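Side-chain contact in mRNA transport regulator MTR2 (Candida albicans, PDB 1Q42), which affects the transport of mRNA from the nucleus to the cytoplasm and interacts with the export factor MEX67: residues Q28-P31 against F32-F36. Numbering follows the deposited sequence.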
# COMPACT_ATOMS: atom_id res chain seq x y z
N GLN A 28 -10.60 -14.94 -5.42
CA GLN A 28 -10.74 -13.84 -4.46
C GLN A 28 -9.49 -12.95 -4.50
O GLN A 28 -9.45 -11.91 -3.83
CB GLN A 28 -10.98 -14.36 -3.03
CG GLN A 28 -11.34 -15.85 -2.87
CD GLN A 28 -10.12 -16.75 -2.61
OE1 GLN A 28 -10.27 -17.86 -2.11
NE2 GLN A 28 -8.93 -16.26 -2.96
N LEU A 29 -8.50 -13.34 -5.29
CA LEU A 29 -7.20 -12.68 -5.28
C LEU A 29 -7.23 -11.29 -5.92
O LEU A 29 -6.69 -10.34 -5.34
CB LEU A 29 -6.14 -13.55 -5.97
CG LEU A 29 -4.84 -13.81 -5.21
CD1 LEU A 29 -3.78 -14.36 -6.16
CD2 LEU A 29 -4.34 -12.55 -4.52
N GLU A 30 -7.84 -11.16 -7.09
CA GLU A 30 -7.83 -9.87 -7.79
C GLU A 30 -8.54 -8.74 -7.02
O GLU A 30 -8.00 -7.64 -6.92
CB GLU A 30 -8.38 -9.98 -9.21
CG GLU A 30 -8.25 -8.69 -10.01
CD GLU A 30 -8.37 -8.90 -11.51
OE1 GLU A 30 -8.14 -10.03 -12.00
OE2 GLU A 30 -8.68 -7.91 -12.22
N PRO A 31 -9.74 -8.97 -6.49
CA PRO A 31 -10.39 -7.97 -5.64
C PRO A 31 -9.56 -7.59 -4.41
O PRO A 31 -9.54 -6.41 -4.06
CB PRO A 31 -11.72 -8.63 -5.22
CG PRO A 31 -11.88 -9.81 -6.08
CD PRO A 31 -10.57 -10.18 -6.66
N PHE A 32 -8.89 -8.56 -3.78
CA PHE A 32 -8.04 -8.27 -2.62
C PHE A 32 -6.90 -7.33 -2.99
O PHE A 32 -6.64 -6.37 -2.27
CB PHE A 32 -7.45 -9.55 -2.02
CG PHE A 32 -6.22 -9.31 -1.17
CD1 PHE A 32 -6.32 -8.62 0.03
CD2 PHE A 32 -4.98 -9.78 -1.57
CE1 PHE A 32 -5.18 -8.40 0.83
CE2 PHE A 32 -3.85 -9.55 -0.78
CZ PHE A 32 -3.96 -8.86 0.42
N LEU A 33 -6.23 -7.60 -4.11
CA LEU A 33 -5.12 -6.74 -4.56
C LEU A 33 -5.59 -5.34 -4.88
O LEU A 33 -4.91 -4.36 -4.56
CB LEU A 33 -4.40 -7.35 -5.76
CG LEU A 33 -3.67 -8.67 -5.51
CD1 LEU A 33 -3.02 -9.18 -6.80
CD2 LEU A 33 -2.61 -8.55 -4.40
N LYS A 34 -6.75 -5.23 -5.51
CA LYS A 34 -7.30 -3.92 -5.85
C LYS A 34 -7.65 -3.12 -4.60
O LYS A 34 -7.40 -1.91 -4.54
CB LYS A 34 -8.48 -4.07 -6.80
CG LYS A 34 -8.01 -4.48 -8.18
CD LYS A 34 -9.15 -4.77 -9.14
CE LYS A 34 -8.67 -4.63 -10.57
NZ LYS A 34 -9.59 -5.25 -11.55
N ARG A 35 -8.16 -3.79 -3.58
CA ARG A 35 -8.46 -3.15 -2.30
C ARG A 35 -7.17 -2.67 -1.60
O ARG A 35 -7.13 -1.57 -1.05
CB ARG A 35 -9.21 -4.10 -1.37
CG ARG A 35 -10.68 -4.17 -1.63
CD ARG A 35 -11.43 -4.90 -0.53
NE ARG A 35 -11.24 -6.34 -0.62
CZ ARG A 35 -10.59 -7.10 0.26
NH1 ARG A 35 -10.00 -6.59 1.34
NH2 ARG A 35 -10.51 -8.41 0.04
N PHE A 36 -6.15 -3.51 -1.62
CA PHE A 36 -4.84 -3.15 -1.06
C PHE A 36 -4.27 -1.90 -1.74
O PHE A 36 -3.91 -0.92 -1.09
CB PHE A 36 -3.89 -4.33 -1.19
CG PHE A 36 -2.48 -4.00 -0.86
CD1 PHE A 36 -2.10 -3.76 0.45
CD2 PHE A 36 -1.53 -3.89 -1.86
CE1 PHE A 36 -0.79 -3.44 0.75
CE2 PHE A 36 -0.22 -3.56 -1.55
CZ PHE A 36 0.14 -3.34 -0.25
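The first turns of helix 29-40, the amphipathic helix that packs on the curved sheet of this NTF2-like fold, bring together an i, i+4 salt bridge between Glu30 and Lys34 and an apolar cluster of Leu29, Phe32 and Leu33. On the polar flank the Glu30 and Lys34 side chains run side by side in the same direction, both extended beyond CG. Lys34 NZ meets Glu30 OE2 at 2.9 Å, on the anti lone pair, which points away from the other carboxylate oxygen. Glu30 OE1 is taken by Tyr108 OH of strand 101-113, so the carboxylate links the helix to the sheet while pairing with the lysine. With Lys34 CG beside its own backbone N (chi1 -71°), the lysine methylenes run alongside Glu30 O, Lys34 CG lying 3.4 Å from Glu30 O. On the buried flank Leu29 CD2 sits at the edge of the Phe32 ring, near its plane and 4.1 Å from Phe32 CD2, and is equally close to Leu33 CG. Leu29 also touches Phe119 and Val121 of strand 118-129, whereas Phe32 leans on Val176, Ile182 and Ile183. The backbone bond from Leu33 N to Leu29 O measures 3.0 Å; the one from Phe32 N to Gln28 O, at the helix start, is weak at 3.4 Å. In the first turn Arg35 N donates to Pro31 O, also at 3.0 Å, while Arg35 NH2 reaches Val176 O. The helix is thus apolar where Leu29, Phe32 and Leu33 face the sheet, with the Glu30-Lys34 pair at one edge of that face and Arg35 on another side, and two partners on separate oxygens limit rotation of the Glu30 carboxylate and would probably favour its ionised form.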